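Local coordinates for protein imidazoleglycerol-phosphate dehydratase (Staphylococcus aureus subsp. aureus, PDB 2AE8) that catalyses the manganese-dependent dehydration of imidazoleglycerol phosphate to imidazoleacetol phosphate, the sixth step of histidine biosynthesis, at residues H114-G119 / L201-T206; G119-P124 / F194-R199; A130-D135 / L174-D179; A146-E151 / H187-A192. One frame throughout, in Å; residues are numbered along the deposited sequence.

Contact 1 (H114-G119 / L201-T206); sequences HFVRYG and LGIALT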
# COMPACT_ATOMS: atom_id res chain seq x y z
N HIS B 114 31.27 48.06 14.21
CA HIS B 114 29.84 48.28 14.11
C HIS B 114 29.31 48.07 12.68
O HIS B 114 29.57 48.88 11.78
CB HIS B 114 29.49 49.70 14.57
CG HIS B 114 29.69 49.94 16.04
ND1 HIS B 114 30.47 50.97 16.53
CD2 HIS B 114 29.19 49.30 17.13
CE1 HIS B 114 30.45 50.95 17.85
NE2 HIS B 114 29.68 49.94 18.24
N PHE B 115 28.57 46.98 12.48
CA PHE B 115 27.94 46.69 11.19
C PHE B 115 26.53 46.12 11.38
O PHE B 115 26.15 45.73 12.48
CB PHE B 115 28.83 45.74 10.36
CG PHE B 115 29.44 44.62 11.17
CD1 PHE B 115 28.69 43.51 11.53
CD2 PHE B 115 30.77 44.70 11.57
CE1 PHE B 115 29.25 42.48 12.28
CE2 PHE B 115 31.34 43.67 12.32
CZ PHE B 115 30.58 42.56 12.68
N VAL B 116 25.75 46.11 10.30
CA VAL B 116 24.35 45.64 10.31
C VAL B 116 24.26 44.19 10.82
O VAL B 116 23.31 43.84 11.51
CB VAL B 116 23.69 45.82 8.91
CG1 VAL B 116 22.30 45.16 8.82
CG2 VAL B 116 23.60 47.30 8.55
N ARG B 117 25.26 43.38 10.48
CA ARG B 117 25.42 42.00 10.98
C ARG B 117 24.52 40.95 10.30
O ARG B 117 24.99 39.86 9.96
CB ARG B 117 25.29 41.91 12.52
CG ARG B 117 25.45 40.47 13.01
CD ARG B 117 25.40 40.32 14.51
NE ARG B 117 25.17 38.91 14.82
CZ ARG B 117 25.20 38.38 16.04
NH1 ARG B 117 25.50 39.13 17.09
NH2 ARG B 117 24.94 37.08 16.20
N TYR B 118 23.25 41.29 10.12
CA TYR B 118 22.26 40.39 9.52
C TYR B 118 21.92 40.83 8.10
O TYR B 118 21.59 41.99 7.88
CB TYR B 118 20.98 40.35 10.38
CG TYR B 118 21.26 40.11 11.86
CD1 TYR B 118 21.39 41.17 12.75
CD2 TYR B 118 21.40 38.81 12.35
CE1 TYR B 118 21.66 40.96 14.10
CE2 TYR B 118 21.66 38.58 13.70
CZ TYR B 118 21.80 39.67 14.57
OH TYR B 118 22.06 39.45 15.90
N GLY B 119 21.99 39.91 7.15
CA GLY B 119 21.54 40.19 5.78
C GLY B 119 20.80 39.01 5.17
O GLY B 119 21.24 37.86 5.32
N LEU B 201 25.64 39.23 2.20
CA LEU B 201 26.91 39.55 2.85
C LEU B 201 27.16 41.05 2.83
O LEU B 201 27.42 41.64 3.87
CB LEU B 201 28.09 38.81 2.20
CG LEU B 201 29.48 39.12 2.80
CD1 LEU B 201 29.59 38.67 4.25
CD2 LEU B 201 30.60 38.54 1.96
N GLY B 202 27.05 41.67 1.65
CA GLY B 202 27.17 43.12 1.52
C GLY B 202 26.31 43.84 2.54
O GLY B 202 26.81 44.72 3.27
N ILE B 203 25.03 43.48 2.62
CA ILE B 203 24.08 44.10 3.56
C ILE B 203 24.59 43.97 5.00
O ILE B 203 24.59 44.94 5.75
CB ILE B 203 22.66 43.48 3.47
CG1 ILE B 203 21.92 44.00 2.23
CG2 ILE B 203 21.83 43.77 4.75
CD1 ILE B 203 20.79 43.04 1.72
N ALA B 204 25.00 42.76 5.37
CA ALA B 204 25.48 42.47 6.72
C ALA B 204 26.75 43.26 7.09
O ALA B 204 26.93 43.61 8.25
CB ALA B 204 25.72 40.98 6.87
N LEU B 205 27.62 43.49 6.11
CA LEU B 205 28.88 44.21 6.33
C LEU B 205 28.69 45.73 6.40
O LEU B 205 29.64 46.46 6.70
CB LEU B 205 29.90 43.88 5.23
CG LEU B 205 30.55 42.50 5.20
CD1 LEU B 205 31.26 42.33 3.89
CD2 LEU B 205 31.53 42.30 6.35
N THR B 206 27.49 46.21 6.11
CA THR B 206 27.22 47.65 6.11
C THR B 206 27.48 48.28 7.48
O THR B 206 26.93 47.84 8.50
CB THR B 206 25.78 47.94 5.63
OG1 THR B 206 25.66 47.50 4.27
CG2 THR B 206 25.45 49.43 5.69
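Val116 and Arg117 both give their backbone N-H to carbonyls at the C-terminal end of helix 186-205. Val116 N reaches Thr206 O at 2.8 Å, nearly in line with the carbonyl, while Arg117 N meets Ala204 O, also at 2.8 Å, in the carbonyl plane and on a lone pair. The second bond uses a carbonyl of the helix's last turn. Side chains pack around the two bonds, partly against carbonyl oxygens. Phe115 sets its CB against Ala204 O, 3.5 Å away; chi1 42° puts CG between the backbone N and the carbonyl carbon, and the ring leads away from this helix to Ile109. Val116 and Thr206 run side by side, pointing the same way, with Val116 CG2 3.7 Å from Thr206 CB. The Ala204 methyl lies against the Arg117 carbonyl, CB to Arg117 O 3.4 Å, and Ile203 CG2 lies 3.7 Å from Gly119 CA. In this beta-alpha-beta sandwich, built from a duplicated half-domain, the contact joins the start of strand 118-125, outermost in its sheet within the chain, to the end of the helix packed on that sheet. Farther out, Arg117, a substrate-binding residue by similarity, starts away from the helix and is extended along its chain. One face of its guanidinium takes Tyr118 OH, 3.3 Å above the plane and over its centre. Arg117 NE makes a salt bridge with Asp135 OD1, and Tyr118 OH is hydrogen-bonded to Lys195 of a second subunit.

Contact 2 (G119-P124 / F194-R199); sequences GTMYIP and FKAFSR
Ile123 CG1 packs 3.7 Å from Ala196 CB. The branch CG2 of Ile123 lies against the aliphatic part of Lys195, 4.0 Å from Lys195 CE, the two side chains crossing at about a right angle. Two residues earlier on the strand, selenomethionine Met121 also points toward the helix. Its CB sits 3.5 Å from Ala196 O, and its chain, bent at chi2 (74°), turns to run across Arg199, with Met121 CG 3.7 Å from Arg199 CB and SE 3.9 Å from Arg199 CD. This is strand-on-helix packing in an alpha/beta layer: strand 118-125 and helix 186-205 run nearly antiparallel, their local axes at 156° and 7.1 Å apart, with small Ala196 at the closest pair of CA atoms. The polar links are indirect. A water donates to Pro124 O and accepts from Lys195 NZ, the latter at 2.7 Å, bridging strand to helix where no direct hydrogen bond crosses. Lys195 NZ is also bonded to Tyr118 OH of a neighbouring subunit, and Arg199 NE to His73. Inside the helix, Ser198 OG donates to Phe194 O from the face of that carbonyl opposite Ser198 N.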
# COMPACT_ATOMS: atom_id res chain seq x y z
N GLY B 119 21.99 39.91 7.15
CA GLY B 119 21.54 40.19 5.78
C GLY B 119 20.80 39.01 5.17
O GLY B 119 21.24 37.86 5.32
N THR B 120 19.67 39.30 4.53
CA THR B 120 18.87 38.31 3.79
C THR B 120 18.59 38.82 2.37
O THR B 120 18.17 39.97 2.19
CB THR B 120 17.53 38.03 4.51
OG1 THR B 120 17.80 37.36 5.75
CG2 THR B 120 16.61 37.12 3.68
N MSE B 121 18.80 37.97 1.36
CA MSE B 121 18.49 38.33 -0.02
C MSE B 121 17.76 37.21 -0.78
O MSE B 121 18.18 36.06 -0.74
CB MSE B 121 19.76 38.72 -0.77
CG MSE B 121 19.49 39.28 -2.16
SE MSE B 121 18.79 41.12 -1.99
CE MSE B 121 18.10 41.35 -3.70
N TYR B 122 16.69 37.57 -1.48
CA TYR B 122 16.05 36.68 -2.43
C TYR B 122 16.49 37.12 -3.82
O TYR B 122 16.47 38.33 -4.15
CB TYR B 122 14.52 36.78 -2.32
CG TYR B 122 13.90 35.95 -1.22
CD1 TYR B 122 13.80 36.44 0.08
CD2 TYR B 122 13.39 34.69 -1.48
CE1 TYR B 122 13.22 35.68 1.10
CE2 TYR B 122 12.79 33.93 -0.48
CZ TYR B 122 12.71 34.43 0.80
OH TYR B 122 12.12 33.67 1.78
N ILE B 123 16.94 36.17 -4.64
CA ILE B 123 17.25 36.46 -6.03
C ILE B 123 16.53 35.48 -6.97
O ILE B 123 16.74 34.26 -6.86
CB ILE B 123 18.76 36.38 -6.33
CG1 ILE B 123 19.55 37.46 -5.56
CG2 ILE B 123 19.03 36.45 -7.87
CD1 ILE B 123 19.41 38.85 -6.12
N PRO B 124 15.73 36.01 -7.91
CA PRO B 124 15.14 35.19 -8.95
C PRO B 124 16.05 35.17 -10.18
O PRO B 124 16.73 36.18 -10.48
CB PRO B 124 13.84 35.93 -9.24
CG PRO B 124 14.25 37.43 -9.08
CD PRO B 124 15.35 37.43 -8.06
N PHE B 194 24.99 32.66 -5.86
CA PHE B 194 26.10 33.62 -5.77
C PHE B 194 25.62 35.05 -5.62
O PHE B 194 26.14 35.79 -4.78
CB PHE B 194 27.06 33.50 -6.95
CG PHE B 194 28.17 32.53 -6.73
CD1 PHE B 194 29.35 32.95 -6.11
CD2 PHE B 194 28.05 31.20 -7.14
CE1 PHE B 194 30.40 32.05 -5.90
CE2 PHE B 194 29.10 30.28 -6.94
CZ PHE B 194 30.29 30.71 -6.31
N LYS B 195 24.62 35.45 -6.40
CA LYS B 195 24.06 36.80 -6.28
C LYS B 195 23.47 37.06 -4.89
O LYS B 195 23.75 38.08 -4.26
CB LYS B 195 23.02 37.09 -7.37
CG LYS B 195 23.60 37.26 -8.81
CD LYS B 195 22.51 37.66 -9.86
CE LYS B 195 21.75 38.96 -9.48
NZ LYS B 195 20.90 39.48 -10.61
N ALA B 196 22.64 36.13 -4.41
CA ALA B 196 22.00 36.29 -3.12
C ALA B 196 22.99 36.29 -1.96
O ALA B 196 22.86 37.10 -1.06
CB ALA B 196 20.94 35.20 -2.91
N PHE B 197 23.96 35.37 -1.96
CA PHE B 197 24.95 35.36 -0.89
C PHE B 197 25.73 36.68 -0.84
O PHE B 197 25.93 37.24 0.23
CB PHE B 197 25.95 34.21 -1.07
CG PHE B 197 27.09 34.25 -0.08
CD1 PHE B 197 26.92 33.78 1.22
CD2 PHE B 197 28.33 34.81 -0.43
CE1 PHE B 197 27.95 33.82 2.15
CE2 PHE B 197 29.37 34.87 0.49
CZ PHE B 197 29.19 34.37 1.79
N SER B 198 26.19 37.14 -2.01
CA SER B 198 27.00 38.37 -2.12
C SER B 198 26.22 39.56 -1.57
O SER B 198 26.75 40.35 -0.81
CB SER B 198 27.33 38.66 -3.57
OG SER B 198 27.97 37.56 -4.16
N ARG B 199 24.97 39.68 -1.99
CA ARG B 199 24.14 40.79 -1.59
C ARG B 199 23.86 40.74 -0.10
O ARG B 199 23.97 41.75 0.58
CB ARG B 199 22.84 40.84 -2.38
CG ARG B 199 23.02 41.29 -3.81
CD ARG B 199 21.86 42.15 -4.23
NE ARG B 199 22.31 43.17 -5.17
CZ ARG B 199 21.84 44.41 -5.22
NH1 ARG B 199 20.89 44.84 -4.40
NH2 ARG B 199 22.34 45.24 -6.12
O HOH W 1 18.44 38.39 -10.84

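Contact 3 (A130-D135 / L174-D179); sequences ARVVVD and LTTHID
Arg131 and Asp179 are a hydrogen-bonded pair between the antiparallel strands 128-135 and 175-182, the two central strands of a four-stranded mixed sheet. The same hydrogen-bonded pairing recurs at Val133 with His177 and at Asp135 with Thr175. From CB, the Arg131 chain leaves on the sheet face it shares with Val133 and Asp135, CG anti to the backbone N (chi1 173°). It runs extended to CD and then bends at chi3 (65°), which brings the guanidinium alongside Asp179, the two side chains pointing the same way. NE gives its hydrogen to a water 2.8 Å away, lying in the guanidinium plane at its edge. NH1 turns to Tyr122 OH. NH2 makes the salt bridge to Asp179 OD2 at 2.9 Å, a bent and weak hydrogen bond, with the guanidinium and carboxylate planes 66° apart. Asp179 has a second cationic partner, Arg182 of a neighbouring subunit, so this face of the sheet belongs to a subunit interface. The other face turns to helix 186-205: Val132 CG2 packs 3.8 Å from Ile178 CG1, and Val132 itself lies on Ala196. Farther along, Thr176 CG2 is 3.9 Å from Val132 CG1. Beside it, Thr176 OG1, buried without a polar partner in the model, rests 3.7 Å from Val134 CB.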
# COMPACT_ATOMS: atom_id res chain seq x y z
N ALA B 130 16.40 31.82 -5.30
CA ALA B 130 17.23 31.47 -4.15
C ALA B 130 17.08 32.48 -3.02
O ALA B 130 16.85 33.68 -3.26
CB ALA B 130 18.69 31.32 -4.56
N ARG B 131 17.21 31.97 -1.79
CA ARG B 131 17.29 32.82 -0.61
C ARG B 131 18.58 32.51 0.12
O ARG B 131 18.91 31.35 0.36
CB ARG B 131 16.11 32.59 0.35
CG ARG B 131 16.26 33.34 1.69
CD ARG B 131 15.21 32.94 2.71
NE ARG B 131 15.35 31.54 3.11
CZ ARG B 131 14.37 30.65 3.04
NH1 ARG B 131 13.17 31.01 2.59
NH2 ARG B 131 14.59 29.39 3.43
N VAL B 132 19.31 33.56 0.49
CA VAL B 132 20.48 33.39 1.34
C VAL B 132 20.37 34.31 2.54
O VAL B 132 20.03 35.49 2.40
CB VAL B 132 21.79 33.60 0.59
CG1 VAL B 132 22.98 33.46 1.55
CG2 VAL B 132 21.91 32.57 -0.57
N VAL B 133 20.64 33.75 3.72
CA VAL B 133 20.59 34.45 5.00
C VAL B 133 21.99 34.38 5.58
O VAL B 133 22.52 33.28 5.75
CB VAL B 133 19.59 33.76 5.99
CG1 VAL B 133 19.65 34.42 7.37
CG2 VAL B 133 18.15 33.79 5.44
N VAL B 134 22.60 35.53 5.86
CA VAL B 134 23.89 35.52 6.57
C VAL B 134 23.87 36.29 7.88
O VAL B 134 23.21 37.33 8.01
CB VAL B 134 25.18 35.83 5.69
CG1 VAL B 134 24.93 35.85 4.19
CG2 VAL B 134 26.02 37.03 6.21
N ASP B 135 24.56 35.73 8.87
CA ASP B 135 24.73 36.38 10.14
C ASP B 135 26.23 36.41 10.40
O ASP B 135 26.87 35.35 10.53
CB ASP B 135 24.00 35.60 11.24
CG ASP B 135 24.23 36.17 12.65
OD1 ASP B 135 24.94 37.19 12.78
OD2 ASP B 135 23.71 35.59 13.63
N LEU B 174 31.04 32.94 9.56
CA LEU B 174 29.65 33.36 9.36
C LEU B 174 28.71 32.20 9.66
O LEU B 174 29.09 31.04 9.54
CB LEU B 174 29.39 33.78 7.89
CG LEU B 174 30.40 34.73 7.24
CD1 LEU B 174 30.14 34.83 5.73
CD2 LEU B 174 30.36 36.12 7.89
N THR B 175 27.49 32.53 10.08
CA THR B 175 26.40 31.55 10.05
C THR B 175 25.63 31.87 8.77
O THR B 175 25.19 33.02 8.58
CB THR B 175 25.48 31.65 11.28
OG1 THR B 175 26.25 31.43 12.47
CG2 THR B 175 24.37 30.60 11.22
N THR B 176 25.47 30.89 7.89
CA THR B 176 24.83 31.14 6.59
C THR B 176 23.85 30.01 6.23
O THR B 176 24.20 28.85 6.36
CB THR B 176 25.89 31.31 5.47
OG1 THR B 176 26.69 32.46 5.76
CG2 THR B 176 25.24 31.49 4.08
N HIS B 177 22.63 30.38 5.82
CA HIS B 177 21.67 29.42 5.27
C HIS B 177 21.44 29.74 3.80
O HIS B 177 21.00 30.84 3.46
CB HIS B 177 20.35 29.46 6.05
CG HIS B 177 20.41 28.78 7.39
ND1 HIS B 177 19.59 27.74 7.74
CD2 HIS B 177 21.22 28.99 8.46
CE1 HIS B 177 19.88 27.33 8.96
NE2 HIS B 177 20.87 28.08 9.43
N ILE B 178 21.73 28.77 2.94
CA ILE B 178 21.48 28.88 1.51
C ILE B 178 20.34 27.93 1.13
O ILE B 178 20.40 26.73 1.42
CB ILE B 178 22.75 28.54 0.69
CG1 ILE B 178 23.84 29.62 0.94
CG2 ILE B 178 22.41 28.38 -0.79
CD1 ILE B 178 25.17 29.34 0.28
N ASP B 179 19.31 28.47 0.49
CA ASP B 179 18.12 27.70 0.12
C ASP B 179 17.75 27.97 -1.33
O ASP B 179 17.51 29.12 -1.71
CB ASP B 179 16.92 28.09 1.01
CG ASP B 179 16.95 27.42 2.38
OD1 ASP B 179 16.71 26.19 2.44
OD2 ASP B 179 17.16 28.11 3.42
O HOH W 2 17.98 30.60 3.54

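Contact 4 (A146-E151 / H187-A192); sequences ASLSKE and HHEIEA. With MG (magnesium ion), chain L; MG (magnesium ion), chain T.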
# COMPACT_ATOMS: atom_id res chain seq x y z
N ALA B 146 20.31 22.97 -1.48
CA ALA B 146 20.12 23.24 -2.89
C ALA B 146 20.56 22.01 -3.69
O ALA B 146 21.74 21.67 -3.71
CB ALA B 146 20.96 24.46 -3.31
N SER B 147 19.60 21.33 -4.31
CA SER B 147 19.89 20.21 -5.19
C SER B 147 19.99 20.78 -6.58
O SER B 147 18.97 21.15 -7.18
CB SER B 147 18.77 19.17 -5.13
OG SER B 147 18.60 18.72 -3.80
N LEU B 148 21.20 20.86 -7.10
CA LEU B 148 21.42 21.47 -8.41
C LEU B 148 21.04 20.49 -9.51
O LEU B 148 21.24 19.29 -9.34
CB LEU B 148 22.87 21.91 -8.53
CG LEU B 148 23.33 22.86 -7.41
CD1 LEU B 148 24.82 23.12 -7.51
CD2 LEU B 148 22.54 24.22 -7.43
N SER B 149 20.53 21.00 -10.63
CA SER B 149 19.90 20.16 -11.66
C SER B 149 20.82 19.31 -12.52
O SER B 149 20.37 18.29 -13.03
CB SER B 149 18.96 20.98 -12.55
OG SER B 149 18.00 21.65 -11.75
N LYS B 150 22.08 19.69 -12.67
CA LYS B 150 23.01 18.96 -13.54
C LYS B 150 24.35 18.76 -12.83
O LYS B 150 24.68 19.49 -11.90
CB LYS B 150 23.18 19.71 -14.88
CG LYS B 150 21.92 19.82 -15.76
CD LYS B 150 21.55 18.48 -16.36
CE LYS B 150 20.27 18.55 -17.20
NZ LYS B 150 19.07 18.75 -16.33
N GLU B 151 25.11 17.76 -13.24
CA GLU B 151 26.37 17.44 -12.59
C GLU B 151 27.49 18.42 -13.03
O GLU B 151 28.50 18.59 -12.33
CB GLU B 151 26.77 15.98 -12.90
CG GLU B 151 25.69 14.95 -12.49
CD GLU B 151 26.23 13.53 -12.32
OE1 GLU B 151 27.37 13.26 -12.74
OE2 GLU B 151 25.50 12.67 -11.75
N HIS B 187 22.82 26.69 -14.38
CA HIS B 187 23.55 27.96 -14.45
C HIS B 187 22.80 29.03 -13.63
O HIS B 187 23.40 29.73 -12.82
CB HIS B 187 23.74 28.40 -15.92
CG HIS B 187 24.64 29.58 -16.08
ND1 HIS B 187 25.88 29.49 -16.68
CD2 HIS B 187 24.49 30.87 -15.70
CE1 HIS B 187 26.45 30.68 -16.68
NE2 HIS B 187 25.63 31.54 -16.10
N HIS B 188 21.48 29.10 -13.82
CA HIS B 188 20.63 30.02 -13.10
C HIS B 188 20.65 29.74 -11.60
O HIS B 188 20.62 30.67 -10.78
CB HIS B 188 19.18 29.91 -13.59
CG HIS B 188 18.97 30.45 -14.97
ND1 HIS B 188 17.77 30.34 -15.63
CD2 HIS B 188 19.81 31.10 -15.82
CE1 HIS B 188 17.87 30.91 -16.82
NE2 HIS B 188 19.10 31.37 -16.96
N GLU B 189 20.66 28.45 -11.25
CA GLU B 189 20.63 28.04 -9.86
C GLU B 189 21.87 28.54 -9.13
O GLU B 189 21.78 29.14 -8.07
CB GLU B 189 20.55 26.51 -9.77
CG GLU B 189 19.16 25.91 -10.03
CD GLU B 189 19.19 24.40 -10.32
OE1 GLU B 189 20.28 23.77 -10.25
OE2 GLU B 189 18.14 23.86 -10.67
N ILE B 190 23.03 28.24 -9.68
CA ILE B 190 24.28 28.68 -9.10
C ILE B 190 24.39 30.21 -9.09
O ILE B 190 24.82 30.80 -8.09
CB ILE B 190 25.45 28.06 -9.88
CG1 ILE B 190 25.37 26.52 -9.77
CG2 ILE B 190 26.78 28.56 -9.31
CD1 ILE B 190 26.24 25.77 -10.78
N GLU B 191 24.01 30.84 -10.19
CA GLU B 191 24.08 32.30 -10.28
C GLU B 191 23.19 32.98 -9.25
O GLU B 191 23.63 33.91 -8.57
CB GLU B 191 23.78 32.78 -11.70
CG GLU B 191 23.83 34.28 -11.85
CD GLU B 191 24.14 34.72 -13.28
OE1 GLU B 191 24.33 33.87 -14.17
OE2 GLU B 191 24.19 35.94 -13.50
N ALA B 192 21.93 32.55 -9.12
CA ALA B 192 21.05 33.10 -8.08
C ALA B 192 21.66 32.96 -6.68
O ALA B 192 21.60 33.89 -5.86
CB ALA B 192 19.65 32.43 -8.13
MG MG L . 25.68 33.90 -15.80
MG MG T . 19.86 32.61 -18.58
O HOH W 3 17.12 22.37 -8.31
O HOH W 4 21.74 33.68 -17.33
O HOH W 5 18.38 31.70 -19.97
O HOH W 6 18.22 33.95 -18.55
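Glu189 OE2 is gripped by several donors: Ser149 OG at a very short 2.5 Å, a water at 3.0 Å, and the backbone N of Gly184. The other carboxylate oxygen, OE1, accepts Ser149 N at 2.8 Å through its syn lone pair, so the serine's N-H and hydroxyl reach different oxygens, the hydroxyl distance being shorter than usual. With CG anti to the carbonyl carbon (chi1 -79°) and the chain extended beyond it, the carboxylate reaches from helix 186-205 across to the loop that follows strand 141-145. The same water also donates to Ser147 O, adding a second bridge to the loop. Leu148 slides past Glu189 in the opposite direction, its CD2 3.8 Å from Glu189 CB; the Leu148 and Ile190 side chains cross at about a right angle, CD1 to Ile190 CG1 4.1 Å. The neighbouring residues of the helix belong to the metal site. His187 NE2 and Glu191 OE1 bind one magnesium, at 2.4 and 2.1 Å, and His188 NE2 binds another that carries three waters. His92 of a neighbouring subunit also binds the first; His91 and Glu95 of that subunit bind the second. The donors around Glu189 fix the position and rotation of its carboxylate, tying the loop to the helix turn that supplies metal ligands.

In the fold
Helix 186-205 runs through contacts 1, 2 and 4: contact 4 uses its first turns, contact 2 its middle and contact 1 its end, so the centres of contacts 4 and 1 lie about 26 Å apart. Contacts 1 and 2 share Gly119 and strand 118-125, and contact 3 joins the two strands next across the sheet, 128-135 and 175-182, its centre about 8 Å from that of contact 2. Contacts 2, 3 and 4 all nest inside the loop closed by contact 1, while contacts 3 and 4 alternate along the chain. Helix 186-205 thus lies against this sheet along its length; Arg117 is also about 9 Å (side chain to ion) from a magnesium, consistent with sites built between subunits.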